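Side-chain contacts in hypothetical conserved protein (Geobacillus kaustophilus, PDB 2R5X), which is of unknown function but belongs to the YugN-like family and folds as two helices packed on a curled antiparallel sheet: residues A[18-23]-A[40-45]; A[24-29]-A[113-118]; A[51-56]-A[96-101]; A[60-65]-A[70-75]. The protein carries 1 engineered substitution. All coordinates share one frame; numbering follows the deposited sequence.

Contact 1 (A[18-23]-A[40-45]); sequences SRLDDI and VTYDRK
The one polar bond between helix 18-23 and strand 40-45 runs from Tyr42 OH to Asp21 OD1, 3.0 Å long. The carboxylate oxygen lies at the edge of the phenol ring, in its plane, whereas the hydroxyl reaches OD1 from above the carboxylate plane, 64° out of it; the two flat groups stand 74° apart. Asp21 is doubly engaged, since its OD2 makes a salt bridge with Arg31, and that second tie probably keeps the carboxylate negative and a strong acceptor for the phenol.

Apolar packing comes from Leu20, which points toward the strand. With its CG anti to the backbone N (chi1 -178°), the side chain brings CD2 to 3.6 Å from Tyr42 CE2, the ring carbon on the far side from Asp21. The same methyl lies 4.3 Å from Val40 CG2 and so sits between two residues that both point toward the helix. Tyrosine suits its place because its long ring spans the gap between strand and helix, whose axes approach to 10.6 Å, and still ends in a donor. A leucine in place of Tyr42 would probably leave Asp21 OD1 without its phenol donor and open a gap beside Leu20. Helix axis and strand run nearly parallel, and Leu17 and Met24 of the same helix also touch the ring: this is the buried helix-on-sheet packing of an antiparallel alpha+beta fold.

Contact 2 (A[24-29]-A[113-118]); sequences MERLGF and KSELEK
Arg26 and Glu115 meet where the end of helix 17-26 passes the C-terminal part of helix 99-117, a surface salt bridge beside a Schellman motif. NH2 of Arg26 lies 2.5 Å from Glu115 OE1, but that separation is short for such a bond, the N-H...O angle is only 117° and Arg26 has two deposited conformers, so the detail of this bridge is doubtful. The oxygen sits at the guanidinium edge while the carboxylate plane is turned 86° from the guanidinium, so one nitrogen meets one oxygen.

Lys118 NZ donates to Glu115 OE2 at 3.0 Å, on the syn side, completing a salt-bridge network of Arg26, Glu115 and Lys118. Glutamate fits here because its two oxygens can serve two cations, and the bend at chi2 (-49°) folds the carboxylate round between them. A glutamine at Glu115 would probably leave both Arg26 and Lys118 without a neutralising charge. Beside the bridge, Leu27 CD1 makes a loose contact with Glu115 CG at 4.4 Å; Leu27 also touches Gln111 and Val112. Lys113 NZ is held by Gln13 OE1 and Gly9 O.

The Schellman motif satisfies carbonyls at the helix end. Gly28, with positive phi, is its C-prime residue, and its N gives a weak bond to Glu25 O. The tighter bond of the pair takes the chain out of the helix, with Phe29 N 2.9 Å from Met24 O.

Contact 3 (A[51-56]-A[96-101]); sequences GTYYLR and HFPSSL
Strand 51-56 and the start of helix 99-117 come closest at Tyr53 and Leu101, whose CA atoms are 8.4 Å apart, a spacing bridged by side chains. This is helix-on-sheet packing at the N-terminal end of the helix, where Pro98 takes the N-cap position and a loop, 96-98, leads in.

Tyr53 carries the contact. Its CG is anti to the carbonyl carbon (chi1 -69°), which sends the ring out from the strand among Phe97, Pro98 and Leu101. From the helix, Leu101 CD1 comes to 3.6 Å from Tyr53 CD2, while its other methyl, CD2, lies 3.9 Å from Tyr53 CB; the forked leucine thus touches both the root of the tyrosine and its ring. On the CE1 side of the same ring Phe97 CD1 approaches Tyr53 CE1 at 3.8 Å. The two aromatic side chains cross at a slant and make a plain apolar contact.

Proline, lacking a backbone N-H, is well tolerated where a helix begins, and its ring adds a compact apolar surface for the phenol. Leucine faces inward, and it also touches Met80 and Tyr46 of the sheet. Phe97 and Tyr53 both rest on Lys82 of strand 71-84, so the cluster extends to the neighbouring strand.

Tyr53 and Pro98 approach from opposite directions. The pyrrolidine meets the outer end of the phenol, its CD 3.6 Å from Tyr53 CZ and 3.3 Å from Tyr53 OH.

Contact 4 (A[60-65]-A[70-75]); sequences YAIEGN and YALIKL
A classic beta bulge interrupts the pairing here: Ile62 and Glu63 both face Leu72, so the register slips by one between the Ala61-Ile73 and Glu63-Leu72 pairs. Leu72 O takes two donors, Ile62 N at 2.9 Å and, more weakly, Glu63 N at 3.4 Å. In return Leu72 N donates to Glu63 O at 2.8 Å, reaching it from above the carbonyl plane. Before the bulge the pairing is regular, with Tyr60 and Lys74 exchanging two backbone bonds.

Side chains follow this register. Tyr60 CG sits between its backbone N and carbonyl carbon (chi1 58°), which lays the ring across Lys74. One ring face receives Lys74 CB, 3.9 Å from the centroid, in a CH-pi contact, and Lys74 CD comes to 3.3 Å from Tyr60 OH. Lysine suits the spot because its chain passes from the ring face to the hydroxyl end, while NZ goes on to Leu75 O, a bond of 3.0 Å.

At the bulge, Leu72 lies alongside two side chains that point the same way: its CB is 3.5 Å from Glu63 CB, and its CD2 packs on Ile62 CG2. Glu63 is exposed, and its chain, bent at chi2, runs along Leu72, bringing OE1 within 3.6 Å of Tyr70 OH, too far for a hydrogen bond. Ala61 and Ile73 pair on the opposite face, where Ile73 reaches Leu17 and Leu20 of helix 17-26. Gly64 has positive phi, and any CB would run into Tyr70 O and Ala71 CA. Together these features mark the bulged end of an antiparallel beta hairpin, strands 51-61 and 71-84.

In the fold
Contact 1 is buried near the middle of the chain, contact 3 is partly buried, and contacts 2 and 4 lie at the surface. Contacts 1 and 2 share helix 17-26, their centres about 8 Å apart, and Tyr42 of the first packs against Met24 of the second. Contacts 2 and 3 use the two ends of helix 99-117, one ionic and the other apolar. Contacts 3 and 4 sit at the two ends of strand 51-61, about 28 Å apart between centres. Backbone pairing dominates contact 4 alone; its Ile73 extends inward to Leu20 and Val40, joining the hairpin to the core of contact 1.

Contact 1 (A[18-23]-A[40-45])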
# COMPACT_ATOMS: atom_id res chain seq x y z
N SER A 18 6.15 -12.78 0.13
CA SER A 18 5.25 -13.64 0.91
C SER A 18 4.95 -13.02 2.28
O SER A 18 3.82 -13.08 2.76
CB SER A 18 5.85 -15.03 1.08
OG SER A 18 7.12 -14.95 1.71
N ARG A 19 5.97 -12.42 2.88
CA ARG A 19 5.83 -11.75 4.16
C ARG A 19 5.05 -10.44 4.03
O ARG A 19 4.27 -10.09 4.91
CB ARG A 19 7.21 -11.50 4.78
CG ARG A 19 8.05 -12.77 4.91
CD ARG A 19 9.23 -12.58 5.84
NE ARG A 19 10.05 -13.79 5.91
CZ ARG A 19 11.02 -14.00 6.80
NH1 ARG A 19 11.31 -13.09 7.72
NH2 ARG A 19 11.71 -15.13 6.76
N LEU A 20 5.25 -9.74 2.91
CA LEU A 20 4.49 -8.53 2.60
C LEU A 20 3.01 -8.84 2.40
O LEU A 20 2.15 -8.17 3.00
CB LEU A 20 5.08 -7.80 1.38
CG LEU A 20 4.39 -6.48 0.98
CD1 LEU A 20 4.44 -5.46 2.12
CD2 LEU A 20 5.01 -5.91 -0.29
N ASP A 21 2.73 -9.85 1.57
CA ASP A 21 1.38 -10.34 1.28
C ASP A 21 0.57 -10.67 2.54
O ASP A 21 -0.60 -10.28 2.64
CB ASP A 21 1.44 -11.59 0.39
CG ASP A 21 1.44 -11.26 -1.09
OD1 ASP A 21 0.80 -10.27 -1.50
OD2 ASP A 21 2.07 -12.01 -1.87
N ASP A 22 1.19 -11.39 3.48
CA ASP A 22 0.55 -11.75 4.73
C ASP A 22 0.16 -10.50 5.52
O ASP A 22 -0.96 -10.39 6.01
CB ASP A 22 1.45 -12.67 5.56
CG ASP A 22 1.40 -14.12 5.09
OD1 ASP A 22 0.29 -14.60 4.76
OD2 ASP A 22 2.46 -14.77 5.05
N ILE A 23 1.10 -9.56 5.63
CA ILE A 23 0.90 -8.30 6.35
C ILE A 23 -0.25 -7.48 5.74
O ILE A 23 -1.14 -7.04 6.47
CB ILE A 23 2.21 -7.48 6.44
CG1 ILE A 23 3.16 -8.13 7.45
CG2 ILE A 23 1.94 -6.02 6.86
CD1 ILE A 23 4.58 -7.65 7.38
N VAL A 40 4.20 -4.79 -7.44
CA VAL A 40 3.07 -5.32 -6.67
C VAL A 40 2.33 -4.15 -6.04
O VAL A 40 2.94 -3.21 -5.54
CB VAL A 40 3.48 -6.38 -5.59
CG1 VAL A 40 4.02 -7.64 -6.25
CG2 VAL A 40 4.48 -5.82 -4.57
N THR A 41 1.00 -4.23 -6.05
CA THR A 41 0.14 -3.14 -5.62
C THR A 41 -0.95 -3.66 -4.69
O THR A 41 -1.54 -4.71 -4.96
CB THR A 41 -0.52 -2.47 -6.85
OG1 THR A 41 0.49 -2.10 -7.79
CG2 THR A 41 -1.28 -1.23 -6.44
N TYR A 42 -1.20 -2.93 -3.61
CA TYR A 42 -2.23 -3.30 -2.65
C TYR A 42 -3.12 -2.11 -2.37
O TYR A 42 -2.63 -1.02 -2.10
CB TYR A 42 -1.61 -3.74 -1.33
CG TYR A 42 -0.57 -4.82 -1.45
CD1 TYR A 42 -0.91 -6.16 -1.34
CD2 TYR A 42 0.77 -4.49 -1.68
CE1 TYR A 42 0.06 -7.15 -1.43
CE2 TYR A 42 1.74 -5.47 -1.79
CZ TYR A 42 1.38 -6.79 -1.66
OH TYR A 42 2.35 -7.75 -1.77
N ASP A 43 -4.43 -2.32 -2.43
CA ASP A 43 -5.39 -1.24 -2.19
C ASP A 43 -6.24 -1.54 -0.98
O ASP A 43 -6.70 -2.67 -0.81
CB ASP A 43 -6.33 -1.06 -3.39
CG ASP A 43 -5.69 -0.30 -4.53
OD1 ASP A 43 -4.55 0.18 -4.39
OD2 ASP A 43 -6.36 -0.18 -5.58
N ARG A 44 -6.46 -0.53 -0.14
CA ARG A 44 -7.50 -0.61 0.88
C ARG A 44 -8.54 0.44 0.58
O ARG A 44 -8.23 1.64 0.53
CB ARG A 44 -6.94 -0.43 2.29
CG ARG A 44 -7.99 -0.65 3.35
CD ARG A 44 -7.45 -0.47 4.74
NE ARG A 44 -8.53 -0.33 5.70
CZ ARG A 44 -8.44 -0.65 6.99
NH1 ARG A 44 -7.31 -1.14 7.48
NH2 ARG A 44 -9.49 -0.48 7.79
N LYS A 45 -9.76 -0.01 0.37
CA LYS A 45 -10.84 0.85 -0.11
C LYS A 45 -11.65 1.43 1.04
O LYS A 45 -11.98 0.74 2.00
CB LYS A 45 -11.76 0.08 -1.05
CG LYS A 45 -11.12 -0.33 -2.36
CD LYS A 45 -11.92 -1.45 -3.03
CE LYS A 45 -11.42 -1.75 -4.45
NZ LYS A 45 -10.00 -2.23 -4.51

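Contact 2 (A[24-29]-A[113-118])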
# COMPACT_ATOMS: atom_id res chain seq x y z
N MET A 24 -0.24 -7.32 4.42
CA MET A 24 -1.26 -6.54 3.70
C MET A 24 -2.68 -7.06 3.84
O MET A 24 -3.61 -6.27 4.08
CB MET A 24 -0.92 -6.46 2.21
CG MET A 24 0.34 -5.69 1.89
SD MET A 24 0.22 -3.92 2.15
CE MET A 24 1.22 -3.86 3.57
N GLU A 25 -2.84 -8.37 3.69
CA GLU A 25 -4.16 -9.01 3.83
C GLU A 25 -4.73 -8.82 5.24
O GLU A 25 -5.93 -8.58 5.41
CB GLU A 25 -4.08 -10.50 3.50
CG GLU A 25 -5.44 -11.13 3.20
CD GLU A 25 -5.65 -12.47 3.87
OE1 GLU A 25 -4.75 -13.34 3.78
OE2 GLU A 25 -6.72 -12.67 4.49
N ARG A 26 -3.86 -8.88 6.23
CA ARG A 26 -4.19 -8.68 7.62
C ARG A 26 -4.65 -7.29 7.89
O ARG A 26 -5.49 -7.05 8.71
CB ARG A 26 -2.94 -8.92 8.45
CG ARG A 26 -3.09 -9.84 9.55
CD ARG A 26 -1.80 -10.50 9.86
NE ARG A 26 -0.82 -9.63 10.49
CZ ARG A 26 0.47 -9.81 10.32
NH1 ARG A 26 0.88 -10.78 9.57
NH2 ARG A 26 1.33 -9.02 10.87
N LEU A 27 -4.07 -6.34 7.20
CA LEU A 27 -4.38 -4.93 7.42
C LEU A 27 -5.44 -4.39 6.48
O LEU A 27 -5.62 -3.17 6.38
CB LEU A 27 -3.11 -4.08 7.39
CG LEU A 27 -2.04 -4.51 8.41
CD1 LEU A 27 -0.79 -3.68 8.26
CD2 LEU A 27 -2.55 -4.44 9.83
N GLY A 28 -6.17 -5.29 5.83
CA GLY A 28 -7.34 -4.91 5.03
C GLY A 28 -7.08 -4.57 3.57
O GLY A 28 -7.97 -4.06 2.89
N PHE A 29 -5.88 -4.86 3.08
CA PHE A 29 -5.52 -4.58 1.68
C PHE A 29 -5.85 -5.78 0.81
O PHE A 29 -5.74 -6.92 1.24
CB PHE A 29 -4.03 -4.26 1.54
CG PHE A 29 -3.61 -2.95 2.14
CD1 PHE A 29 -3.42 -1.83 1.33
CD2 PHE A 29 -3.37 -2.84 3.50
CE1 PHE A 29 -3.03 -0.61 1.87
CE2 PHE A 29 -2.97 -1.63 4.06
CZ PHE A 29 -2.80 -0.51 3.25
N LYS A 113 4.14 -0.15 8.75
CA LYS A 113 5.53 0.05 9.15
C LYS A 113 5.92 -0.77 10.39
O LYS A 113 6.98 -1.39 10.40
CB LYS A 113 5.81 1.55 9.35
CG LYS A 113 7.23 1.90 9.80
CD LYS A 113 8.27 1.60 8.74
CE LYS A 113 9.67 1.80 9.30
NZ LYS A 113 10.72 1.74 8.24
N SER A 114 5.05 -0.77 11.40
CA SER A 114 5.26 -1.52 12.65
C SER A 114 5.37 -3.02 12.41
O SER A 114 6.22 -3.69 13.00
CB SER A 114 4.12 -1.23 13.64
OG SER A 114 4.27 -1.98 14.84
N GLU A 115 4.50 -3.55 11.55
CA GLU A 115 4.53 -4.97 11.18
C GLU A 115 5.80 -5.35 10.41
O GLU A 115 6.32 -6.45 10.58
CB GLU A 115 3.29 -5.39 10.39
CG GLU A 115 1.98 -5.43 11.20
CD GLU A 115 2.11 -6.17 12.52
OE1 GLU A 115 2.32 -7.40 12.51
OE2 GLU A 115 1.99 -5.51 13.58
N LEU A 116 6.29 -4.44 9.57
CA LEU A 116 7.52 -4.70 8.81
C LEU A 116 8.76 -4.65 9.70
O LEU A 116 9.71 -5.40 9.49
CB LEU A 116 7.65 -3.74 7.61
CG LEU A 116 6.65 -3.86 6.45
CD1 LEU A 116 6.80 -2.67 5.54
CD2 LEU A 116 6.82 -5.15 5.65
N GLU A 117 8.73 -3.76 10.70
CA GLU A 117 9.81 -3.64 11.68
C GLU A 117 9.97 -4.87 12.57
O GLU A 117 11.07 -5.16 13.05
CB GLU A 117 9.61 -2.39 12.56
CG GLU A 117 10.03 -1.07 11.90
CD GLU A 117 11.54 -0.97 11.66
OE1 GLU A 117 12.33 -1.42 12.52
OE2 GLU A 117 11.93 -0.44 10.60
N LYS A 118 8.86 -5.60 12.77
CA LYS A 118 8.84 -6.79 13.63
C LYS A 118 9.53 -8.00 13.01
O LYS A 118 9.88 -8.95 13.72
CB LYS A 118 7.40 -7.16 13.99
CG LYS A 118 6.78 -6.28 15.05
CD LYS A 118 5.30 -6.56 15.17
CE LYS A 118 4.70 -5.74 16.28
NZ LYS A 118 3.24 -5.89 16.32

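Contact 3 (A[51-56]-A[96-101])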
# COMPACT_ATOMS: atom_id res chain seq x y z
N GLY A 51 -18.13 8.18 -3.67
CA GLY A 51 -17.43 7.13 -4.40
C GLY A 51 -16.49 6.30 -3.57
O GLY A 51 -16.88 5.79 -2.52
N THR A 52 -15.26 6.15 -4.04
CA THR A 52 -14.27 5.29 -3.40
C THR A 52 -12.95 6.02 -3.26
O THR A 52 -12.41 6.54 -4.24
CB THR A 52 -14.04 3.98 -4.20
OG1 THR A 52 -15.26 3.23 -4.26
CG2 THR A 52 -12.97 3.11 -3.57
N TYR A 53 -12.46 6.08 -2.03
CA TYR A 53 -11.07 6.42 -1.78
C TYR A 53 -10.32 5.13 -1.60
O TYR A 53 -10.86 4.16 -1.04
CB TYR A 53 -10.94 7.27 -0.52
CG TYR A 53 -11.52 8.65 -0.67
CD1 TYR A 53 -10.75 9.70 -1.17
CD2 TYR A 53 -12.84 8.92 -0.29
CE1 TYR A 53 -11.28 10.98 -1.30
CE2 TYR A 53 -13.37 10.19 -0.41
CZ TYR A 53 -12.59 11.22 -0.92
OH TYR A 53 -13.13 12.48 -1.04
N TYR A 54 -9.09 5.09 -2.09
CA TYR A 54 -8.27 3.90 -1.92
C TYR A 54 -6.85 4.23 -1.48
O TYR A 54 -6.18 5.08 -2.07
CB TYR A 54 -8.31 3.00 -3.17
CG TYR A 54 -7.93 3.67 -4.48
CD1 TYR A 54 -6.62 3.63 -4.95
CD2 TYR A 54 -8.89 4.32 -5.25
CE1 TYR A 54 -6.27 4.24 -6.15
CE2 TYR A 54 -8.56 4.93 -6.46
CZ TYR A 54 -7.25 4.88 -6.90
OH TYR A 54 -6.91 5.48 -8.09
N LEU A 55 -6.41 3.57 -0.41
CA LEU A 55 -5.05 3.71 0.07
C LEU A 55 -4.19 2.71 -0.67
O LEU A 55 -4.38 1.50 -0.54
CB LEU A 55 -4.99 3.46 1.59
CG LEU A 55 -3.64 3.48 2.32
CD1 LEU A 55 -2.88 4.79 2.07
CD2 LEU A 55 -3.85 3.24 3.80
N ARG A 56 -3.24 3.20 -1.46
CA ARG A 56 -2.45 2.34 -2.33
C ARG A 56 -1.01 2.21 -1.87
O ARG A 56 -0.30 3.21 -1.75
CB ARG A 56 -2.50 2.86 -3.77
CG ARG A 56 -1.62 2.10 -4.76
CD ARG A 56 -2.09 2.28 -6.20
NE ARG A 56 -3.36 1.61 -6.47
CZ ARG A 56 -3.86 1.36 -7.68
NH1 ARG A 56 -3.19 1.72 -8.77
NH2 ARG A 56 -5.02 0.74 -7.80
N HIS A 96 -10.26 17.82 -3.31
CA HIS A 96 -10.32 18.01 -1.89
C HIS A 96 -10.34 16.67 -1.23
O HIS A 96 -11.20 15.86 -1.46
CB HIS A 96 -11.57 18.77 -1.53
CG HIS A 96 -11.49 20.23 -1.82
ND1 HIS A 96 -11.53 21.19 -0.84
CD2 HIS A 96 -11.39 20.90 -2.99
CE1 HIS A 96 -11.45 22.38 -1.38
NE2 HIS A 96 -11.34 22.24 -2.69
N PHE A 97 -9.38 16.43 -0.39
CA PHE A 97 -9.32 15.20 0.39
C PHE A 97 -9.78 15.45 1.82
O PHE A 97 -9.32 16.40 2.45
CB PHE A 97 -7.91 14.60 0.36
CG PHE A 97 -7.53 13.99 -0.97
CD1 PHE A 97 -7.90 12.68 -1.28
CD2 PHE A 97 -6.81 14.72 -1.91
CE1 PHE A 97 -7.56 12.11 -2.50
CE2 PHE A 97 -6.46 14.16 -3.14
CZ PHE A 97 -6.84 12.85 -3.44
N PRO A 98 -10.70 14.62 2.33
CA PRO A 98 -11.22 14.73 3.69
C PRO A 98 -10.16 14.42 4.73
O PRO A 98 -9.49 13.40 4.64
CB PRO A 98 -12.33 13.67 3.74
CG PRO A 98 -12.07 12.75 2.61
CD PRO A 98 -11.33 13.52 1.57
N SER A 99 -10.02 15.31 5.71
CA SER A 99 -8.98 15.18 6.74
C SER A 99 -9.09 13.91 7.58
O SER A 99 -8.07 13.33 7.95
CB SER A 99 -8.96 16.42 7.64
OG SER A 99 -10.25 16.64 8.18
N SER A 100 -10.32 13.48 7.86
CA SER A 100 -10.57 12.25 8.62
C SER A 100 -10.04 11.01 7.91
O SER A 100 -9.47 10.12 8.54
CB SER A 100 -12.06 12.08 8.90
OG SER A 100 -12.79 12.01 7.68
N LEU A 101 -10.24 10.96 6.60
CA LEU A 101 -9.78 9.82 5.81
C LEU A 101 -8.26 9.80 5.67
O LEU A 101 -7.64 8.74 5.70
CB LEU A 101 -10.45 9.82 4.44
CG LEU A 101 -11.07 8.49 4.06
CD1 LEU A 101 -12.36 8.72 3.30
CD2 LEU A 101 -10.09 7.66 3.26

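Contact 4 (A[60-65]-A[70-75])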
# COMPACT_ATOMS: atom_id res chain seq x y z
N TYR A 60 8.28 -2.47 -6.06
CA TYR A 60 8.83 -3.21 -7.20
C TYR A 60 9.65 -4.41 -6.75
O TYR A 60 10.18 -4.42 -5.62
CB TYR A 60 9.64 -2.29 -8.12
CG TYR A 60 10.81 -1.57 -7.46
CD1 TYR A 60 10.69 -0.24 -7.06
CD2 TYR A 60 12.04 -2.20 -7.28
CE1 TYR A 60 11.76 0.43 -6.47
CE2 TYR A 60 13.11 -1.54 -6.69
CZ TYR A 60 12.97 -0.22 -6.29
OH TYR A 60 14.03 0.44 -5.71
N ALA A 61 9.77 -5.40 -7.62
CA ALA A 61 10.62 -6.55 -7.35
C ALA A 61 12.08 -6.23 -7.69
O ALA A 61 12.47 -6.23 -8.85
CB ALA A 61 10.14 -7.77 -8.13
N ILE A 62 12.86 -5.92 -6.65
CA ILE A 62 14.29 -5.61 -6.79
C ILE A 62 15.12 -6.90 -6.95
O ILE A 62 16.18 -6.90 -7.57
CB ILE A 62 14.80 -4.69 -5.62
CG1 ILE A 62 16.14 -4.01 -5.99
CG2 ILE A 62 14.88 -5.43 -4.28
CD1 ILE A 62 16.50 -2.80 -5.12
N GLU A 63 14.59 -8.00 -6.42
CA GLU A 63 15.13 -9.34 -6.58
C GLU A 63 13.97 -10.30 -6.83
O GLU A 63 12.90 -10.08 -6.33
CB GLU A 63 15.89 -9.73 -5.30
CG GLU A 63 17.38 -9.85 -5.46
CD GLU A 63 18.20 -9.36 -4.27
OE1 GLU A 63 18.37 -10.09 -3.28
OE2 GLU A 63 18.73 -8.25 -4.36
N GLY A 64 14.18 -11.36 -7.61
CA GLY A 64 13.12 -12.27 -8.01
C GLY A 64 12.14 -11.60 -8.96
O GLY A 64 12.48 -10.61 -9.61
N ASN A 65 10.93 -12.14 -9.04
CA ASN A 65 9.87 -11.49 -9.82
C ASN A 65 8.49 -11.59 -9.14
O ASN A 65 8.29 -12.40 -8.24
CB ASN A 65 9.82 -12.02 -11.26
CG ASN A 65 9.11 -13.36 -11.37
OD1 ASN A 65 9.51 -14.34 -10.75
ND2 ASN A 65 8.06 -13.40 -12.19
N TYR A 70 9.20 -16.24 -3.46
CA TYR A 70 10.34 -15.41 -3.11
C TYR A 70 10.59 -14.33 -4.15
O TYR A 70 11.02 -14.60 -5.28
CB TYR A 70 11.63 -16.21 -2.86
CG TYR A 70 12.84 -15.31 -2.71
CD1 TYR A 70 12.96 -14.45 -1.61
CD2 TYR A 70 13.85 -15.29 -3.67
CE1 TYR A 70 14.05 -13.60 -1.47
CE2 TYR A 70 14.96 -14.44 -3.54
CZ TYR A 70 15.05 -13.61 -2.43
OH TYR A 70 16.13 -12.77 -2.29
N ALA A 71 10.30 -13.10 -3.76
CA ALA A 71 10.73 -11.91 -4.47
C ALA A 71 11.08 -10.90 -3.39
O ALA A 71 10.46 -10.90 -2.33
CB ALA A 71 9.62 -11.38 -5.36
N LEU A 72 12.08 -10.07 -3.64
CA LEU A 72 12.40 -9.01 -2.70
C LEU A 72 11.75 -7.72 -3.19
O LEU A 72 11.96 -7.31 -4.33
CB LEU A 72 13.91 -8.85 -2.51
CG LEU A 72 14.39 -8.06 -1.28
CD1 LEU A 72 14.10 -8.82 0.02
CD2 LEU A 72 15.88 -7.75 -1.38
N ILE A 73 10.94 -7.11 -2.32
CA ILE A 73 10.13 -5.95 -2.68
C ILE A 73 10.67 -4.67 -2.03
O ILE A 73 10.87 -4.61 -0.82
CB ILE A 73 8.62 -6.18 -2.34
CG1 ILE A 73 8.08 -7.47 -2.97
CG2 ILE A 73 7.75 -4.97 -2.73
CD1 ILE A 73 8.22 -7.57 -4.51
N LYS A 74 10.94 -3.66 -2.85
CA LYS A 74 11.26 -2.33 -2.34
C LYS A 74 10.01 -1.44 -2.48
O LYS A 74 9.55 -1.18 -3.60
CB LYS A 74 12.48 -1.75 -3.07
CG LYS A 74 13.08 -0.47 -2.46
CD LYS A 74 12.33 0.79 -2.90
CE LYS A 74 12.93 2.05 -2.35
NZ LYS A 74 11.96 3.18 -2.49
N LEU A 75 9.48 -0.98 -1.36
CA LEU A 75 8.24 -0.20 -1.33
C LEU A 75 8.44 1.25 -1.76
O LEU A 75 9.46 1.88 -1.45
CB LEU A 75 7.59 -0.24 0.05
CG LEU A 75 7.13 -1.57 0.66
CD1 LEU A 75 6.70 -1.33 2.08
CD2 LEU A 75 5.99 -2.19 -0.12